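Local coordinates for putative fluoride ion transporter CrcB (Bordetella pertussis, PDB 5NKQ), which forms a fluoride-specific ion channel in the inner membrane that lowers the fluoride concentration in the cell and does not transport chloride, at residues G46-L49 and I50-V54; L120-V123 and R124-R128. All coordinates share one frame; numbering follows the deposited sequence.

Contact 1: G46-L49 and I50-V54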
ATOM      1  N   GLY A  46      -1.048   2.563   9.887  1.00 36.53           N
ATOM      2  CA  GLY A  46      -2.269   2.385   9.120  1.00 27.67           C
ATOM      3  C   GLY A  46      -2.812   0.972   9.205  1.00 31.89           C
ATOM      4  O   GLY A  46      -4.028   0.764   9.213  1.00 30.35           O
ATOM      5  N   GLY A  47      -1.920  -0.019   9.267  1.00 28.66           N
ATOM      6  CA  GLY A  47      -2.370  -1.390   9.434  1.00 27.73           C
ATOM      7  C   GLY A  47      -3.041  -1.619  10.775  1.00 36.52           C
ATOM      8  O   GLY A  47      -4.043  -2.333  10.865  1.00 38.05           O
ATOM      9  N   TYR A  48      -2.502  -1.012  11.834  1.00 30.57           N
ATOM     10  CA  TYR A  48      -3.128  -1.124  13.147  1.00 32.46           C
ATOM     11  C   TYR A  48      -4.461  -0.385  13.189  1.00 30.08           C
ATOM     12  O   TYR A  48      -5.435  -0.886  13.762  1.00 31.58           O
ATOM     13  CB  TYR A  48      -2.181  -0.589  14.222  1.00 30.79           C
ATOM     14  CG  TYR A  48      -2.749  -0.618  15.623  1.00 36.48           C
ATOM     15  CD1 TYR A  48      -2.727  -1.783  16.379  1.00 38.76           C
ATOM     16  CD2 TYR A  48      -3.300   0.523  16.195  1.00 35.69           C
ATOM     17  CE1 TYR A  48      -3.242  -1.814  17.661  1.00 39.73           C
ATOM     18  CE2 TYR A  48      -3.817   0.502  17.477  1.00 36.54           C
ATOM     19  CZ  TYR A  48      -3.786  -0.669  18.205  1.00 41.28           C
ATOM     20  OH  TYR A  48      -4.299  -0.696  19.481  1.00 46.29           O
ATOM     21  N   LEU A  49      -4.524   0.800  12.579  1.00 29.46           N
ATOM     22  CA  LEU A  49      -5.730   1.615  12.678  1.00 29.13           C
ATOM     23  C   LEU A  49      -6.887   1.030  11.876  1.00 30.39           C
ATOM     24  O   LEU A  49      -8.050   1.250  12.230  1.00 27.82           O
ATOM     25  CB  LEU A  49      -5.436   3.045  12.227  1.00 28.92           C
ATOM     26  CG  LEU A  49      -4.586   3.874  13.193  1.00 31.71           C
ATOM     27  CD1 LEU A  49      -4.343   5.271  12.643  1.00 30.94           C
ATOM     28  CD2 LEU A  49      -5.251   3.939  14.558  1.00 28.28           C
ATOM     29  N   ILE A  50      -6.601   0.292  10.802  1.00 30.75           N
ATOM     30  CA  ILE A  50      -7.698  -0.323  10.063  1.00 27.55           C
ATOM     31  C   ILE A  50      -8.222  -1.545  10.807  1.00 27.67           C
ATOM     32  O   ILE A  50      -9.405  -1.885  10.691  1.00 27.81           O
ATOM     33  CB  ILE A  50      -7.277  -0.663   8.622  1.00 32.53           C
ATOM     34  CG1 ILE A  50      -8.512  -0.993   7.778  1.00 27.24           C
ATOM     35  CG2 ILE A  50      -6.281  -1.814   8.596  1.00 27.43           C
ATOM     36  CD1 ILE A  50      -8.224  -1.160   6.305  1.00 32.40           C
ATOM     37  N   GLY A  51      -7.373  -2.218  11.585  1.00 30.14           N
ATOM     38  CA  GLY A  51      -7.877  -3.236  12.489  1.00 32.89           C
ATOM     39  C   GLY A  51      -8.759  -2.641  13.570  1.00 34.01           C
ATOM     40  O   GLY A  51      -9.763  -3.238  13.965  1.00 30.84           O
ATOM     41  N   VAL A  52      -8.398  -1.450  14.053  1.00 34.65           N
ATOM     42  CA  VAL A  52      -9.249  -0.737  15.000  1.00 33.61           C
ATOM     43  C   VAL A  52     -10.564  -0.347  14.337  1.00 35.82           C
ATOM     44  O   VAL A  52     -11.647  -0.527  14.908  1.00 39.05           O
ATOM     45  CB  VAL A  52      -8.514   0.495  15.558  1.00 28.34           C
ATOM     46  CG1 VAL A  52      -9.463   1.361  16.375  1.00 29.71           C
ATOM     47  CG2 VAL A  52      -7.312   0.069  16.391  1.00 28.55           C
ATOM     48  N   MET A  53     -10.487   0.189  13.116  1.00 35.26           N
ATOM     49  CA  MET A  53     -11.691   0.661  12.439  1.00 31.39           C
ATOM     50  C   MET A  53     -12.624  -0.489  12.082  1.00 29.10           C
ATOM     51  O   MET A  53     -13.838  -0.392  12.288  1.00 31.87           O
ATOM     52  CB  MET A  53     -11.316   1.459  11.192  1.00 31.36           C
ATOM     53  CG  MET A  53     -10.782   2.851  11.485  1.00 35.86           C
ATOM     54  SD  MET A  53     -11.905   3.816  12.518  1.00 37.65           S
ATOM     55  CE  MET A  53     -13.394   3.795  11.521  1.00 37.22           C
ATOM     56  N   VAL A  54     -12.077  -1.583  11.544  1.00 27.71           N
ATOM     57  CA  VAL A  54     -12.910  -2.729  11.182  1.00 31.32           C
ATOM     58  C   VAL A  54     -13.659  -3.253  12.402  1.00 31.96           C
ATOM     59  O   VAL A  54     -14.841  -3.611  12.318  1.00 35.87           O
ATOM     60  CB  VAL A  54     -12.053  -3.826  10.523  1.00 29.33           C
ATOM     61  CG1 VAL A  54     -12.795  -5.154  10.510  1.00 30.83           C
ATOM     62  CG2 VAL A  54     -11.680  -3.422   9.106  1.00 28.53           C
TER
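With its CG swung opposite the backbone N (chi1 178°), Tyr48 lays its ring beside Val52, one helical turn on; Val52 CG1 stands opposite the backbone N (chi1 171°), which puts CG2 opposite the carbonyl carbon and against the ring. The methyl sits over one face of the ring in a CH-pi contact, 4.1 Å from CG2 to the ring centroid and 28° off the ring normal. It leans toward the CD2-CE2-CZ side, CE2 being closest at 3.7 Å from Val52 CG2. The same CG2 rests on the carbonyl oxygen of Tyr48, and that oxygen accepts the backbone N-H of Val52 at 3.0 Å from O to N.

The other alpha-helical bonds run from Ile50 N to Gly46 O and from Met53 N to Leu49 O, the latter 2.8 Å long. Between them the bond from Gly51 N to Gly47 O is weak, at 3.4 Å. Gly47 O also accepts a hydrogen bond from Thr116 OG1 on helix 98-126, while CG2 of Ile50 lies 3.2 Å from this oxygen. Gly47 itself belongs to a fluoride pocket, together with Asn43, Thr80 and Ser112.

Tyr48 OH is hydrogen-bonded to Thr122 OG1 of helix 98-126. This bond should keep the ring from swinging away, and the methyl over its face should hinder its turning about the CB-CG bond.

Contact 2: L120-V123 and R124-R128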
ATOM      1  N   LEU A 120      -7.577  -5.341  15.639  1.00 34.91           N
ATOM      2  CA  LEU A 120      -8.834  -6.047  15.860  1.00 37.82           C
ATOM      3  C   LEU A 120      -8.953  -6.517  17.304  1.00 34.33           C
ATOM      4  O   LEU A 120     -10.012  -6.375  17.926  1.00 33.47           O
ATOM      5  CB  LEU A 120      -8.945  -7.234  14.902  1.00 39.20           C
ATOM      6  CG  LEU A 120      -9.042  -6.926  13.407  1.00 40.42           C
ATOM      7  CD1 LEU A 120      -8.791  -8.183  12.592  1.00 39.34           C
ATOM      8  CD2 LEU A 120     -10.401  -6.337  13.073  1.00 38.08           C
ATOM      9  N   ALA A 121      -7.871  -7.070  17.856  1.00 32.84           N
ATOM     10  CA  ALA A 121      -7.923  -7.606  19.211  1.00 29.51           C
ATOM     11  C   ALA A 121      -8.014  -6.503  20.257  1.00 38.64           C
ATOM     12  O   ALA A 121      -8.573  -6.723  21.337  1.00 39.21           O
ATOM     13  CB  ALA A 121      -6.702  -8.487  19.475  1.00 29.69           C
ATOM     14  N   THR A 122      -7.477  -5.317  19.961  1.00 38.91           N
ATOM     15  CA  THR A 122      -7.513  -4.226  20.932  1.00 39.19           C
ATOM     16  C   THR A 122      -8.940  -3.754  21.175  1.00 38.95           C
ATOM     17  O   THR A 122      -9.360  -3.581  22.325  1.00 41.12           O
ATOM     18  CB  THR A 122      -6.638  -3.067  20.454  1.00 39.81           C
ATOM     19  OG1 THR A 122      -5.286  -3.515  20.306  1.00 45.19           O
ATOM     20  CG2 THR A 122      -6.679  -1.922  21.455  1.00 38.79           C
ATOM     21  N   VAL A 123      -9.703  -3.541  20.103  1.00 38.27           N
ATOM     22  CA  VAL A 123     -11.072  -3.057  20.253  1.00 40.03           C
ATOM     23  C   VAL A 123     -11.972  -4.156  20.804  1.00 38.39           C
ATOM     24  O   VAL A 123     -12.798  -3.912  21.691  1.00 38.54           O
ATOM     25  CB  VAL A 123     -11.593  -2.514  18.911  1.00 42.97           C
ATOM     26  CG1 VAL A 123     -13.067  -2.155  19.015  1.00 44.53           C
ATOM     27  CG2 VAL A 123     -10.777  -1.308  18.479  1.00 44.28           C
ATOM     28  N   ARG A 124     -11.827  -5.383  20.294  1.00 38.56           N
ATOM     29  CA  ARG A 124     -12.650  -6.486  20.777  1.00 40.62           C
ATOM     30  C   ARG A 124     -12.388  -6.782  22.248  1.00 43.54           C
ATOM     31  O   ARG A 124     -13.282  -7.261  22.955  1.00 47.15           O
ATOM     32  CB  ARG A 124     -12.406  -7.731  19.924  1.00 44.05           C
ATOM     33  CG  ARG A 124     -12.930  -7.605  18.501  1.00 51.22           C
ATOM     34  CD  ARG A 124     -12.366  -8.686  17.591  1.00 55.06           C
ATOM     35  NE  ARG A 124     -12.897  -8.579  16.235  1.00 58.73           N
ATOM     36  CZ  ARG A 124     -12.468  -9.300  15.204  1.00 60.01           C
ATOM     37  NH1 ARG A 124     -11.491 -10.183  15.370  1.00 60.97           N
ATOM     38  NH2 ARG A 124     -13.011  -9.136  14.006  1.00 58.48           N
ATOM     39  N   LEU A 125     -11.174  -6.503  22.728  1.00 41.80           N
ATOM     40  CA  LEU A 125     -10.890  -6.650  24.152  1.00 42.08           C
ATOM     41  C   LEU A 125     -11.593  -5.569  24.964  1.00 40.38           C
ATOM     42  O   LEU A 125     -12.144  -5.847  26.036  1.00 42.09           O
ATOM     43  CB  LEU A 125      -9.377  -6.618  24.384  1.00 43.34           C
ATOM     44  CG  LEU A 125      -8.772  -6.803  25.782  1.00 46.90           C
ATOM     45  CD1 LEU A 125      -8.633  -5.472  26.510  1.00 46.69           C
ATOM     46  CD2 LEU A 125      -9.575  -7.796  26.614  1.00 49.71           C
ATOM     47  N   LEU A 126     -11.593  -4.331  24.467  1.00 39.55           N
ATOM     48  CA  LEU A 126     -12.224  -3.224  25.176  1.00 37.70           C
ATOM     49  C   LEU A 126     -13.746  -3.272  25.122  1.00 43.84           C
ATOM     50  O   LEU A 126     -14.395  -2.471  25.803  1.00 47.16           O
ATOM     51  CB  LEU A 126     -11.729  -1.893  24.611  1.00 34.87           C
ATOM     52  CG  LEU A 126     -10.247  -1.574  24.826  1.00 37.69           C
ATOM     53  CD1 LEU A 126      -9.818  -0.404  23.954  1.00 38.76           C
ATOM     54  CD2 LEU A 126      -9.975  -1.279  26.293  1.00 38.06           C
ATOM     55  N   LEU A 127     -14.326  -4.177  24.336  1.00 47.20           N
ATOM     56  CA  LEU A 127     -15.774  -4.300  24.240  1.00 47.43           C
ATOM     57  C   LEU A 127     -16.356  -5.323  25.205  1.00 47.08           C
ATOM     58  O   LEU A 127     -17.575  -5.330  25.412  1.00 47.46           O
ATOM     59  CB  LEU A 127     -16.180  -4.667  22.808  1.00 47.34           C
ATOM     60  CG  LEU A 127     -16.016  -3.575  21.752  1.00 50.78           C
ATOM     61  CD1 LEU A 127     -16.359  -4.111  20.372  1.00 52.22           C
ATOM     62  CD2 LEU A 127     -16.875  -2.368  22.093  1.00 50.58           C
ATOM     63  N   ARG A 128     -15.529  -6.179  25.797  1.00 50.83           N
ATOM     64  CA  ARG A 128     -16.020  -7.198  26.716  1.00 54.25           C
ATOM     65  C   ARG A 128     -16.412  -6.586  28.057  1.00 52.07           C
ATOM     66  O   ARG A 128     -16.171  -5.404  28.304  1.00 50.52           O
ATOM     67  CB  ARG A 128     -14.966  -8.288  26.924  1.00 56.55           C
ATOM     68  CG  ARG A 128     -14.440  -8.900  25.635  1.00 60.29           C
ATOM     69  CD  ARG A 128     -13.764 -10.233  25.904  1.00 64.80           C
ATOM     70  NE  ARG A 128     -14.735 -11.268  26.249  1.00 71.16           N
ATOM     71  CZ  ARG A 128     -14.417 -12.452  26.762  1.00 74.40           C
ATOM     72  NH1 ARG A 128     -13.149 -12.755  27.001  1.00 76.32           N
ATOM     73  NH2 ARG A 128     -15.368 -13.332  27.042  1.00 74.46           N
TER
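A surface contact between neighbouring turns, at the C-terminal end of the last transmembrane helix (98-126), pairs Leu120 with Arg124 and Val123 with Leu127. In the first pair the two side chains lie side by side and point the same way. CG of Arg124 stands opposite its own carbonyl carbon (chi1 -69°), and from there the chain runs extended to NE, back along the helix toward the preceding turn. The guanidinium therefore comes to lie against the aliphatic part of Leu120: CB of Leu120 is over one face, displaced toward the rim of the group and 3.9 Å from Arg124 NH1, while Leu120 CD2 approaches NH2, also at 3.9 Å. On the way the arginine methylenes pass the carbonyl of Leu120, with CG of Arg124 3.2 Å from Leu120 O.

Beneath these side chains the helical i to i+4 bonds continue. Leu120 O accepts Arg124 N at 3.1 Å, with an N-H...O angle of 164°. Leu125 N bonds to Ala121 O, and Leu126 N bonds to Thr122 O at 3.2 Å. In this four-helix subunit of the dual-topology Fluc channel, one side of the segment packs on helix 37-59: Val123 is buried against Val52, Ala55 and Leu56, and Leu120 touches both Val54 and, across the subunit interface, Val90 of the second subunit.

Thr122 OG1 is hydrogen-bonded to Leu118 O, one turn earlier. Farther along, Leu127 folds alongside Val123, its CD1 4.1 Å from Val123 CG1, and its CG comes within 3.2 Å of Val123 O.

From the N terminus, the chain first meets contact 1 midway along helix 37-59, passes through helices 65-79 and 83-95, and reaches contact 2 at the end of helix 98-126. The two follow in series, neither nested nor crossed, and because each is local, joining residues three to four apart, neither closes a loop. Their centres are nevertheless only about 12 Å apart, since the two helices pack against each other. Tyr48 OH lies 3.1 Å from Thr122 OG1, and Val52 CG1 lies 3.6 Å from Val123 CG2. Leu120 CD2 adds packing on Gly51 O and Val54 CG1, so the helix that contributes Gly47 to a fluoride pocket is joined to the C-terminal end of the chain.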